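Local coordinates for protein abietadiene synthase, chloroplastic (Abies grandis, PDB 3S9V) that is a chloroplast enzyme of the terpene synthase family, a predominantly helical protein of several domains whose C-terminal part belongs to the metal-binding class, at residues A[152-155]-A[156-160]; A[302-306]-A[307-311]; A[323-326]-A[327-330]; A[353-356]-A[357-360]; A[380-383]-A[384-387]. All blocks are in the same frame, centred on the assembly; numbering follows the deposited sequence.

Contact 1: residues A[152-155]-A[156-160]; sequences EIVF and PAMLK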
loop_
_atom_site.group_PDB
_atom_site.type_symbol
_atom_site.label_atom_id
_atom_site.label_comp_id
_atom_site.label_asym_id
_atom_site.label_seq_id
_atom_site.Cartn_x
_atom_site.Cartn_y
_atom_site.Cartn_z
ATOM N N GLU A 152 18.375 19.220 17.773
ATOM C CA GLU A 152 19.154 19.358 18.995
ATOM C C GLU A 152 20.668 19.309 18.796
ATOM O O GLU A 152 21.439 19.589 19.710
ATOM C CB GLU A 152 18.692 18.305 20.009
ATOM C CG GLU A 152 17.244 18.550 20.469
ATOM C CD GLU A 152 16.759 17.575 21.535
ATOM O OE1 GLU A 152 16.649 16.362 21.241
ATOM O OE2 GLU A 152 16.482 18.029 22.669
ATOM N N ILE A 153 21.101 18.968 17.595
ATOM C CA ILE A 153 22.526 18.935 17.316
ATOM C C ILE A 153 22.908 20.219 16.595
ATOM O O ILE A 153 23.841 20.919 16.972
ATOM C CB ILE A 153 22.883 17.738 16.419
ATOM C CG1 ILE A 153 22.985 16.470 17.270
ATOM C CG2 ILE A 153 24.181 18.013 15.671
ATOM C CD1 ILE A 153 23.313 15.218 16.463
ATOM N N VAL A 154 22.141 20.523 15.563
ATOM C CA VAL A 154 22.364 21.679 14.719
ATOM C C VAL A 154 21.953 23.057 15.264
ATOM O O VAL A 154 22.644 24.052 15.034
ATOM C CB VAL A 154 21.683 21.416 13.353
ATOM C CG1 VAL A 154 21.483 22.697 12.610
ATOM C CG2 VAL A 154 22.546 20.428 12.534
ATOM N N PHE A 155 20.847 23.131 15.992
ATOM C CA PHE A 155 20.406 24.422 16.504
ATOM C C PHE A 155 21.319 25.030 17.584
ATOM O O PHE A 155 21.646 26.216 17.529
ATOM C CB PHE A 155 18.965 24.317 17.022
ATOM C CG PHE A 155 18.371 25.636 17.439
ATOM C CD1 PHE A 155 18.126 26.631 16.504
ATOM C CD2 PHE A 155 18.042 25.872 18.767
ATOM C CE1 PHE A 155 17.562 27.848 16.881
ATOM C CE2 PHE A 155 17.475 27.086 19.157
ATOM C CZ PHE A 155 17.234 28.076 18.210
ATOM N N PRO A 156 21.742 24.232 18.581
ATOM C CA PRO A 156 22.611 24.831 19.601
ATOM C C PRO A 156 23.995 25.185 19.060
ATOM O O PRO A 156 24.626 26.145 19.513
ATOM C CB PRO A 156 22.662 23.763 20.686
ATOM C CG PRO A 156 21.351 23.048 20.524
ATOM C CD PRO A 156 21.236 22.924 19.027
ATOM N N ALA A 157 24.458 24.417 18.082
ATOM C CA ALA A 157 25.756 24.674 17.481
ATOM C C ALA A 157 25.791 26.082 16.897
ATOM O O ALA A 157 26.802 26.770 17.000
ATOM C CB ALA A 157 26.049 23.648 16.400
ATOM N N MET A 158 24.691 26.511 16.284
ATOM C CA MET A 158 24.626 27.851 15.708
ATOM C C MET A 158 24.411 28.889 16.810
ATOM O O MET A 158 24.847 30.034 16.676
ATOM C CB MET A 158 23.504 27.956 14.667
ATOM C CG MET A 158 23.757 27.189 13.362
ATOM S SD MET A 158 22.595 27.647 12.032
ATOM C CE MET A 158 21.040 27.145 12.786
ATOM N N LEU A 159 23.736 28.496 17.894
ATOM C CA LEU A 159 23.522 29.419 19.013
ATOM C C LEU A 159 24.887 29.877 19.513
ATOM O O LEU A 159 25.088 31.058 19.807
ATOM C CB LEU A 159 22.767 28.742 20.168
ATOM C CG LEU A 159 21.236 28.700 20.092
ATOM C CD1 LEU A 159 20.668 27.990 21.317
ATOM C CD2 LEU A 159 20.696 30.114 20.003
ATOM N N LYS A 160 25.820 28.931 19.607
ATOM C CA LYS A 160 27.178 29.229 20.057
ATOM C C LYS A 160 27.902 30.121 19.051
ATOM O O LYS A 160 28.653 31.011 19.443
ATOM C CB LYS A 160 27.962 27.930 20.279
ATOM C CG LYS A 160 27.341 27.047 21.354
ATOM C CD LYS A 160 28.041 25.705 21.502
ATOM C CE LYS A 160 29.423 25.852 22.101
ATOM N NZ LYS A 160 30.017 24.524 22.421
#

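Contact 2: residues A[302-306]-A[307-311]; sequences SHWDE and RGIGW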
loop_
_atom_site.group_PDB
_atom_site.type_symbol
_atom_site.label_atom_id
_atom_site.label_comp_id
_atom_site.label_asym_id
_atom_site.label_seq_id
_atom_site.Cartn_x
_atom_site.Cartn_y
_atom_site.Cartn_z
ATOM N N SER A 302 16.504 -0.349 -12.012
ATOM C CA SER A 302 17.861 -0.235 -12.544
ATOM C C SER A 302 18.786 0.290 -11.462
ATOM O O SER A 302 19.999 0.330 -11.643
ATOM C CB SER A 302 17.913 0.719 -13.741
ATOM O OG SER A 302 17.793 2.072 -13.332
ATOM N N HIS A 303 18.208 0.714 -10.342
ATOM C CA HIS A 303 19.005 1.218 -9.227
ATOM C C HIS A 303 18.824 0.334 -8.004
ATOM O O HIS A 303 19.272 0.679 -6.915
ATOM C CB HIS A 303 18.612 2.655 -8.887
ATOM C CG HIS A 303 19.070 3.654 -9.899
ATOM N ND1 HIS A 303 20.401 3.939 -10.109
ATOM C CD2 HIS A 303 18.379 4.404 -10.789
ATOM C CE1 HIS A 303 20.512 4.820 -11.087
ATOM N NE2 HIS A 303 19.298 5.119 -11.518
ATOM N N TRP A 304 18.159 -0.805 -8.189
ATOM C CA TRP A 304 17.929 -1.736 -7.092
ATOM C C TRP A 304 19.246 -2.327 -6.595
ATOM O O TRP A 304 20.140 -2.638 -7.375
ATOM C CB TRP A 304 16.991 -2.868 -7.528
ATOM C CG TRP A 304 16.465 -3.696 -6.371
ATOM C CD1 TRP A 304 16.796 -4.982 -6.067
ATOM C CD2 TRP A 304 15.526 -3.274 -5.368
ATOM N NE1 TRP A 304 16.123 -5.389 -4.936
ATOM C CE2 TRP A 304 15.338 -4.360 -4.489
ATOM C CE3 TRP A 304 14.826 -2.078 -5.127
ATOM C CZ2 TRP A 304 14.476 -4.291 -3.382
ATOM C CZ3 TRP A 304 13.970 -2.009 -4.025
ATOM C CH2 TRP A 304 13.805 -3.113 -3.166
ATOM N N ASP A 305 19.349 -2.477 -5.284
ATOM C CA ASP A 305 20.541 -3.021 -4.656
ATOM C C ASP A 305 20.055 -4.118 -3.723
ATOM O O ASP A 305 19.053 -3.942 -3.030
ATOM C CB ASP A 305 21.254 -1.926 -3.858
ATOM C CG ASP A 305 22.623 -2.354 -3.367
ATOM O OD1 ASP A 305 22.714 -3.368 -2.643
ATOM O OD2 ASP A 305 23.612 -1.670 -3.707
ATOM N N GLU A 306 20.760 -5.246 -3.711
ATOM C CA GLU A 306 20.390 -6.380 -2.875
ATOM C C GLU A 306 20.480 -6.133 -1.371
ATOM O O GLU A 306 19.996 -6.945 -0.579
ATOM C CB GLU A 306 21.238 -7.591 -3.251
ATOM C CG GLU A 306 20.951 -8.100 -4.653
ATOM C CD GLU A 306 21.799 -9.297 -5.024
ATOM O OE1 GLU A 306 23.038 -9.145 -5.127
ATOM O OE2 GLU A 306 21.222 -10.391 -5.208
ATOM N N ARG A 307 21.100 -5.025 -0.975
ATOM C CA ARG A 307 21.209 -4.689 0.441
ATOM C C ARG A 307 20.098 -3.706 0.807
ATOM O O ARG A 307 19.975 -3.291 1.953
ATOM C CB ARG A 307 22.559 -4.040 0.749
ATOM C CG ARG A 307 23.771 -4.798 0.228
ATOM C CD ARG A 307 25.053 -4.121 0.679
ATOM N NE ARG A 307 25.024 -2.683 0.412
ATOM C CZ ARG A 307 25.086 -2.140 -0.801
ATOM N NH1 ARG A 307 25.188 -2.915 -1.873
ATOM N NH2 ARG A 307 25.032 -0.820 -0.943
ATOM N N GLY A 308 19.290 -3.335 -0.177
ATOM C CA GLY A 308 18.222 -2.392 0.080
ATOM C C GLY A 308 18.573 -1.067 -0.559
ATOM O O GLY A 308 19.707 -0.853 -0.979
ATOM N N ILE A 309 17.604 -0.167 -0.638
ATOM C CA ILE A 309 17.859 1.117 -1.258
ATOM C C ILE A 309 17.557 2.252 -0.315
ATOM O O ILE A 309 16.964 2.058 0.743
ATOM C CB ILE A 309 17.012 1.293 -2.533
ATOM C CG1 ILE A 309 15.523 1.164 -2.199
ATOM C CG2 ILE A 309 17.398 0.229 -3.551
ATOM C CD1 ILE A 309 14.578 1.464 -3.383
ATOM N N GLY A 310 17.994 3.440 -0.704
ATOM C CA GLY A 310 17.744 4.620 0.096
ATOM C C GLY A 310 16.731 5.434 -0.674
ATOM O O GLY A 310 15.991 4.887 -1.484
ATOM N N TRP A 311 16.715 6.740 -0.450
ATOM C CA TRP A 311 15.776 7.611 -1.126
ATOM C C TRP A 311 16.346 8.122 -2.441
ATOM O O TRP A 311 15.604 8.573 -3.315
ATOM C CB TRP A 311 15.413 8.778 -0.205
ATOM C CG TRP A 311 16.600 9.427 0.431
ATOM C CD1 TRP A 311 17.317 10.482 -0.050
ATOM C CD2 TRP A 311 17.217 9.053 1.669
ATOM N NE1 TRP A 311 18.340 10.795 0.813
ATOM C CE2 TRP A 311 18.303 9.932 1.876
ATOM C CE3 TRP A 311 16.957 8.058 2.624
ATOM C CZ2 TRP A 311 19.135 9.849 3.007
ATOM C CZ3 TRP A 311 17.782 7.975 3.749
ATOM C CH2 TRP A 311 18.858 8.867 3.929
#

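Contact 3: residues A[323-326]-A[327-330]; sequences TAMG and LRIL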
loop_
_atom_site.group_PDB
_atom_site.type_symbol
_atom_site.label_atom_id
_atom_site.label_comp_id
_atom_site.label_asym_id
_atom_site.label_seq_id
_atom_site.Cartn_x
_atom_site.Cartn_y
_atom_site.Cartn_z
ATOM N N THR A 323 13.085 0.758 0.998
ATOM C CA THR A 323 13.335 -0.632 0.630
ATOM C C THR A 323 12.064 -1.465 0.690
ATOM O O THR A 323 11.809 -2.277 -0.192
ATOM C CB THR A 323 14.393 -1.276 1.542
ATOM O OG1 THR A 323 15.626 -0.561 1.412
ATOM C CG2 THR A 323 14.612 -2.731 1.150
ATOM N N ALA A 324 11.266 -1.264 1.729
ATOM C CA ALA A 324 10.013 -1.994 1.864
ATOM C C ALA A 324 9.032 -1.569 0.765
ATOM O O ALA A 324 8.332 -2.406 0.202
ATOM C CB ALA A 324 9.409 -1.750 3.236
ATOM N N MET A 325 8.976 -0.273 0.464
ATOM C CA MET A 325 8.080 0.214 -0.585
ATOM C C MET A 325 8.493 -0.428 -1.904
ATOM O O MET A 325 7.682 -1.058 -2.590
ATOM C CB MET A 325 8.175 1.735 -0.728
ATOM C CG MET A 325 7.171 2.540 0.077
ATOM S SD MET A 325 5.484 2.494 -0.574
ATOM C CE MET A 325 4.749 1.582 0.681
ATOM N N GLY A 326 9.768 -0.261 -2.246
ATOM C CA GLY A 326 10.280 -0.817 -3.481
ATOM C C GLY A 326 10.103 -2.317 -3.582
ATOM O O GLY A 326 9.747 -2.823 -4.645
ATOM N N LEU A 327 10.351 -3.039 -2.488
ATOM C CA LEU A 327 10.209 -4.495 -2.517
ATOM C C LEU A 327 8.781 -4.917 -2.867
ATOM O O LEU A 327 8.587 -5.772 -3.736
ATOM C CB LEU A 327 10.632 -5.118 -1.175
ATOM C CG LEU A 327 10.360 -6.616 -1.010
ATOM C CD1 LEU A 327 10.971 -7.388 -2.176
ATOM C CD2 LEU A 327 10.926 -7.094 0.317
ATOM N N ARG A 328 7.782 -4.313 -2.222
ATOM C CA ARG A 328 6.391 -4.677 -2.519
ATOM C C ARG A 328 5.937 -4.300 -3.925
ATOM O O ARG A 328 5.414 -5.145 -4.666
ATOM C CB ARG A 328 5.420 -4.055 -1.510
ATOM C CG ARG A 328 3.949 -4.459 -1.736
ATOM C CD ARG A 328 3.046 -3.858 -0.665
ATOM N NE ARG A 328 3.333 -2.439 -0.541
ATOM C CZ ARG A 328 2.753 -1.486 -1.257
ATOM N NH1 ARG A 328 3.114 -0.223 -1.075
ATOM N NH2 ARG A 328 1.790 -1.786 -2.121
ATOM N N ILE A 329 6.131 -3.040 -4.295
ATOM C CA ILE A 329 5.711 -2.569 -5.608
ATOM C C ILE A 329 6.461 -3.206 -6.777
ATOM O O ILE A 329 5.850 -3.533 -7.790
ATOM C CB ILE A 329 5.815 -1.043 -5.704
ATOM C CG1 ILE A 329 4.849 -0.412 -4.696
ATOM C CG2 ILE A 329 5.492 -0.582 -7.126
ATOM C CD1 ILE A 329 4.891 1.113 -4.641
ATOM N N LEU A 330 7.774 -3.377 -6.649
ATOM C CA LEU A 330 8.556 -4.008 -7.712
ATOM C C LEU A 330 8.163 -5.479 -7.824
ATOM O O LEU A 330 8.109 -6.042 -8.922
ATOM C CB LEU A 330 10.062 -3.889 -7.432
ATOM C CG LEU A 330 10.648 -2.476 -7.584
ATOM C CD1 LEU A 330 12.107 -2.469 -7.176
ATOM C CD2 LEU A 330 10.514 -2.020 -9.036
#

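Contact 4: residues A[353-356]-A[357-360]; sequences FCFL and GQTQ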
loop_
_atom_site.group_PDB
_atom_site.type_symbol
_atom_site.label_atom_id
_atom_site.label_comp_id
_atom_site.label_asym_id
_atom_site.label_seq_id
_atom_site.Cartn_x
_atom_site.Cartn_y
_atom_site.Cartn_z
ATOM N N PHE A 353 14.258 -2.017 12.225
ATOM C CA PHE A 353 14.421 -0.585 12.396
ATOM C C PHE A 353 14.665 0.070 11.031
ATOM O O PHE A 353 14.987 -0.616 10.064
ATOM C CB PHE A 353 15.572 -0.334 13.375
ATOM C CG PHE A 353 15.335 -0.936 14.742
ATOM C CD1 PHE A 353 14.566 -0.265 15.690
ATOM C CD2 PHE A 353 15.834 -2.193 15.059
ATOM C CE1 PHE A 353 14.297 -0.839 16.935
ATOM C CE2 PHE A 353 15.572 -2.782 16.300
ATOM C CZ PHE A 353 14.801 -2.101 17.240
ATOM N N CYS A 354 14.493 1.386 10.954
ATOM C CA CYS A 354 14.643 2.104 9.696
ATOM C C CYS A 354 16.069 2.118 9.134
ATOM O O CYS A 354 16.264 2.203 7.917
ATOM C CB CYS A 354 14.112 3.536 9.854
ATOM S SG CYS A 354 13.655 4.354 8.296
ATOM N N PHE A 355 17.064 2.025 10.009
ATOM C CA PHE A 355 18.455 2.019 9.566
ATOM C C PHE A 355 19.277 0.927 10.236
ATOM O O PHE A 355 19.017 0.557 11.377
ATOM C CB PHE A 355 19.112 3.376 9.832
ATOM C CG PHE A 355 18.507 4.504 9.050
ATOM C CD1 PHE A 355 17.534 5.321 9.617
ATOM C CD2 PHE A 355 18.898 4.740 7.737
ATOM C CE1 PHE A 355 16.956 6.363 8.886
ATOM C CE2 PHE A 355 18.326 5.779 6.996
ATOM C CZ PHE A 355 17.354 6.590 7.574
ATOM N N LEU A 356 20.263 0.403 9.518
ATOM C CA LEU A 356 21.122 -0.632 10.074
ATOM C C LEU A 356 21.886 -0.020 11.249
ATOM O O LEU A 356 22.358 1.115 11.168
ATOM C CB LEU A 356 22.098 -1.147 9.001
ATOM C CG LEU A 356 23.142 -2.205 9.397
ATOM C CD1 LEU A 356 23.619 -2.947 8.161
ATOM C CD2 LEU A 356 24.327 -1.553 10.097
ATOM N N GLY A 357 21.972 -0.761 12.347
ATOM C CA GLY A 357 22.698 -0.281 13.510
ATOM C C GLY A 357 22.079 0.839 14.328
ATOM O O GLY A 357 22.783 1.498 15.092
ATOM N N GLN A 358 20.779 1.066 14.179
ATOM C CA GLN A 358 20.094 2.109 14.940
ATOM C C GLN A 358 18.789 1.572 15.499
ATOM O O GLN A 358 18.306 0.534 15.055
ATOM C CB GLN A 358 19.816 3.320 14.056
ATOM C CG GLN A 358 21.049 4.123 13.702
ATOM C CD GLN A 358 20.714 5.349 12.880
ATOM O OE1 GLN A 358 19.758 6.069 13.183
ATOM N NE2 GLN A 358 21.505 5.601 11.838
ATOM N N THR A 359 18.222 2.281 16.470
ATOM C CA THR A 359 16.967 1.877 17.109
ATOM C C THR A 359 15.804 2.734 16.622
ATOM O O THR A 359 14.673 2.592 17.089
ATOM C CB THR A 359 17.062 2.017 18.652
ATOM O OG1 THR A 359 18.128 1.193 19.138
ATOM C CG2 THR A 359 15.762 1.583 19.323
ATOM N N GLN A 360 16.081 3.621 15.674
ATOM C CA GLN A 360 15.051 4.505 15.156
ATOM C C GLN A 360 14.046 3.821 14.224
ATOM O O GLN A 360 14.407 2.961 13.418
ATOM C CB GLN A 360 15.699 5.676 14.419
ATOM C CG GLN A 360 14.718 6.712 13.904
ATOM C CD GLN A 360 15.345 7.631 12.879
ATOM O OE1 GLN A 360 16.400 8.223 13.120
ATOM N NE2 GLN A 360 14.699 7.756 11.723
HETATM O O HOH W 1 17.028 2.888 12.532
HETATM O O HOH W 2 23.914 3.181 12.207
#

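Contact 5: residues A[380-383]-A[384-387]; sequences ETIM and EEAK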
loop_
_atom_site.group_PDB
_atom_site.type_symbol
_atom_site.label_atom_id
_atom_site.label_comp_id
_atom_site.label_asym_id
_atom_site.label_seq_id
_atom_site.Cartn_x
_atom_site.Cartn_y
_atom_site.Cartn_z
ATOM N N GLU A 380 9.815 -17.547 3.005
ATOM C CA GLU A 380 10.460 -16.268 3.271
ATOM C C GLU A 380 10.286 -15.902 4.741
ATOM O O GLU A 380 9.461 -15.055 5.099
ATOM C CB GLU A 380 9.887 -15.184 2.361
ATOM C CG GLU A 380 10.061 -15.520 0.886
ATOM C CD GLU A 380 9.774 -14.354 -0.045
ATOM O OE1 GLU A 380 8.737 -13.685 0.128
ATOM O OE2 GLU A 380 10.589 -14.119 -0.962
ATOM N N THR A 381 11.073 -16.564 5.584
ATOM C CA THR A 381 11.041 -16.356 7.032
ATOM C C THR A 381 11.143 -14.882 7.443
ATOM O O THR A 381 10.462 -14.442 8.367
ATOM C CB THR A 381 12.181 -17.142 7.716
ATOM O OG1 THR A 381 11.995 -18.542 7.485
ATOM C CG2 THR A 381 12.199 -16.882 9.208
ATOM N N ILE A 382 11.988 -14.120 6.757
ATOM C CA ILE A 382 12.164 -12.708 7.083
ATOM C C ILE A 382 10.850 -11.920 6.992
ATOM O O ILE A 382 10.599 -11.049 7.813
ATOM C CB ILE A 382 13.215 -12.047 6.153
ATOM C CG1 ILE A 382 13.570 -10.651 6.667
ATOM C CG2 ILE A 382 12.682 -11.956 4.735
ATOM C CD1 ILE A 382 14.318 -10.664 7.979
ATOM N N MET A 383 10.020 -12.236 6.001
ATOM C CA MET A 383 8.745 -11.543 5.819
ATOM C C MET A 383 7.793 -11.848 6.966
ATOM O O MET A 383 7.006 -10.998 7.366
ATOM C CB MET A 383 8.100 -11.945 4.481
ATOM C CG MET A 383 8.884 -11.502 3.239
ATOM S SD MET A 383 8.857 -9.709 2.913
ATOM C CE MET A 383 7.620 -9.631 1.644
ATOM N N GLU A 384 7.860 -13.070 7.486
ATOM C CA GLU A 384 7.016 -13.478 8.605
ATOM C C GLU A 384 7.455 -12.696 9.841
ATOM O O GLU A 384 6.628 -12.189 10.598
ATOM C CB GLU A 384 7.179 -14.973 8.864
ATOM C CG GLU A 384 6.191 -15.567 9.852
ATOM C CD GLU A 384 6.520 -17.021 10.182
ATOM O OE1 GLU A 384 6.802 -17.804 9.240
ATOM O OE2 GLU A 384 6.491 -17.380 11.383
ATOM N N GLU A 385 8.766 -12.598 10.045
ATOM C CA GLU A 385 9.295 -11.852 11.187
ATOM C C GLU A 385 8.918 -10.373 11.067
ATOM O O GLU A 385 8.598 -9.736 12.065
ATOM C CB GLU A 385 10.820 -11.978 11.261
ATOM C CG GLU A 385 11.337 -13.407 11.239
ATOM C CD GLU A 385 12.847 -13.492 11.411
ATOM O OE1 GLU A 385 13.589 -12.848 10.632
ATOM O OE2 GLU A 385 13.296 -14.212 12.327
ATOM N N ALA A 386 8.961 -9.832 9.848
ATOM C CA ALA A 386 8.622 -8.428 9.628
ATOM C C ALA A 386 7.160 -8.218 9.969
ATOM O O ALA A 386 6.800 -7.228 10.593
ATOM C CB ALA A 386 8.887 -8.020 8.173
ATOM N N LYS A 387 6.320 -9.161 9.556
ATOM C CA LYS A 387 4.892 -9.085 9.831
ATOM C C LYS A 387 4.639 -9.046 11.341
ATOM O O LYS A 387 3.870 -8.221 11.830
ATOM C CB LYS A 387 4.171 -10.293 9.213
ATOM C CG LYS A 387 2.667 -10.342 9.485
ATOM C CD LYS A 387 2.061 -11.712 9.165
ATOM C CE LYS A 387 2.079 -12.015 7.671
ATOM N NZ LYS A 387 1.465 -13.342 7.345
#

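Contact 1: residues A[152-155]-A[156-160]
F155 and L159 form the apolar centre, one turn apart on helix 151-164: L159 CG lies over one ring face of F155, 4.2 Å above the plane and displaced toward the rim, and L159 CD1 is 4.0 Å from F155 CE2. This is an i to i+4 pair on a proline-kinked alpha helix, the kink falling at P156, whose ring nitrogen carries no hydrogen for the preceding turn. With F155 CG swung opposite its backbone N (chi1 -174°), the ring projects outward from the helix and L159 leans back over it. The F155 ring also stacks on F151, while L109 of helix 101-117 and L176 of helix 174-187 pack against the F155 side chain. On another flank the packing is looser, M158 CE reaching V154 CG1 at 4.5 Å, with Y57 touching both side chains. P156 CD fills the place of an amide hydrogen and sits 3.4 Å from E152 O, a carbonyl that would otherwise accept the i+4 bond. I153 O, whose near neighbour A157 CB is an apolar methyl, accepts a hydrogen bond from R183 NE of helix 174-187, which ties the kinked turn to its neighbour. At the polar edge E152 OE2 forms a salt bridge with K182. Past the kink the backbone bonds recover unevenly: M158 N is shared between V154 O (3.4 Å) and F155 O (3.3 Å), both weak, whereas L159 N reaches F155 O at 3.1 Å with an N-H...O angle of 146°.

Contact 2: residues A[302-306]-A[307-311]
D305 and R307 cross with their flat ends almost perpendicular, the carboxylate and guanidinium planes 88° apart, so the salt bridge is not the flat two-pronged kind. OD1 of D305 lies over a face of the guanidinium and is 2.6 Å from R307 NH1; the same nitrogen gives a weak hydrogen bond to D305 OD2 at 2.7 Å. The bend of the arginine chain at chi3 (-49°) folds the guanidinium back over the aspartate. OD1 has a second task: through its anti lone pair it accepts the backbone N-H of R307 at 2.9 Å and 163°, which ties the carboxylate to the main chain as well as to the charge. This bond makes an Asx turn that overlaps the type I beta turn D305 to G308, in the connection between helices 290-301 and 320-332 of the terpene synthase N-terminal domain. The beta turn is closed by G308 N to D305 O at 2.9 Å. G308 has a positive phi, a backbone conformation suited to glycine. On the apolar side W304 and I309 meet at about a right angle, with I309 CD1 3.6 Å from W304 CZ3 and I309 CG2 3.8 Å from W304 CE3. The tryptophan also packs on V337 and V341, and the isoleucine on L270 and L274 of helix 269-282.

Contact 3: residues A[323-326]-A[327-330]
L327 N to T323 O, at 2.8 Å, is the shortest of four consecutive i to i+4 hydrogen bonds that join 323-326 to 327-330 in helix 320-332, a regular alpha helix inside the terpene synthase N-terminal domain. The bond from R328 N to A324 O and that from I329 N to M325 O are nearly straight, 169° and 171° at the hydrogen. L330 N completes the set by reaching G326 O at 2.9 Å. The charged group of this buried turn, the R328 guanidinium, has its main partner across a helix interface: NH1 makes a salt bridge with D278 of helix 269-282, which probably offsets the cost of burying the charge; R371 of helix 363-373 is a further neighbour.

Within the turn, M325 and R328 lie side by side and point the same way. M325 is bent at chi2 (-74°) and again at chi3, which turns its methyl back to the arginine, where CE lies at the guanidinium edge, close to its plane, and SD is 3.6 Å from R328 NH1. I329 CG1 lies over one face of the same guanidinium, 3.8 Å above the plane and offset to the rim. Further out, M325 also packs on W275, L327 on C372 of helix 363-373, and I329 on L297 of helix 290-301. L330 packs alongside the G326 carbonyl, with CB 3.0 Å and CD1 3.5 Å from G326 O.

Contact 4: residues A[353-356]-A[357-360]
The F353 and F355 rings both meet Q360 at an edge, but through different atoms. Near the plane of the F353 ring lies the backbone O of Q360, while T359 O approaches obliquely, 3.2 Å from CD1 of F353; Q358 O also comes in at a slant. At the F355 edge sits the side-chain NE2 of Q360, 3.9 Å from F355 CE1. The amide plane is turned 77° to that ring although the two side chains run alongside each other. Extension of the glutamine chain, with CG anti to the backbone N (chi1 -177°), carries its amide that far. T359 CG2 adds an apolar touch on F353 CE1.

The backbone between is a type II beta turn from F355 to Q358 at the tip of a hairpin-like loop joining helices 320-332 and 363-373. G357 takes the positive phi of this turn (72°), and the closing bond from Q358 N to F355 O is weak at 3.3 Å. Further from the tip, C354 N donates to Q360 O at 2.9 Å. A water donates to that same oxygen and accepts from F355 N at 2.7 Å, bridging the two arms; a second water donates to L356 O and accepts a weak bond from Q358 NE2, which also bonds T201 OG1. Q360 O thus serves two donors, and in this largely surface loop a water supplements the single direct bond between the arms away from the turn.

Contact 5: residues A[380-383]-A[384-387]
E385 CG stands anti to its own carbonyl carbon (chi1 -53°) and the chain beyond is extended, which lays the side chain back along the first turn of helix 381-397 toward T381 and I382. T381 CG2 meets E385 CD at 4.1 Å, the two side chains crossing at a slant. I382 comes at about a right angle, and its chi2 of 68° helps to place CD1 3.5 Å from E385 OE1. The carboxylate is therefore flanked by methyl groups on this side, and its charge is answered by R346, in a salt bridge to OE1. Next to it I382 packs on R346 and F352.

Backbone bonds gain strength along the turn. E384 N is divided between E380 O and T381 O, both weak, while E385 N to T381 O is 3.0 Å with an angle of 163° at the hydrogen. A386 N to I382 O and K387 N to M383 O follow, each 2.9 Å. On the inner side M383 rests on C372, and A386 on V369 and S373, of helix 363-373. E380 carries its charge away from the turn, its OE1 paired with R331 and with the backbone N of F377. E380 holds the N-cap position, and the whole is the first turn of an alpha helix in the terpene synthase N-terminal domain, seated on a neighbouring helix.

Overall arrangement
Along the chain the contacts follow in series from contact 1 to contact 5. Contact 1 stands apart on helix 151-164, its centre 24 Å from that of contact 4 and 33 to 41 Å from the others. Contacts 2 to 5 all belong to the terpene synthase N-terminal domain, with centres 10 to 19 Å apart, and touch in the order 4, 2, 3, 5. F355 of contact 4 meets W311 of contact 2; I309 N of contact 2 probably hydrogen-bonds to T323 OG1 of contact 3, and W304 packs on L330; L327 CD2 lies 4.2 Å from M383 SD of contact 5. The loop of contact 2 and the helix start of contact 5 thus both pack on helix 320-332, while contact 4 joins through contact 2.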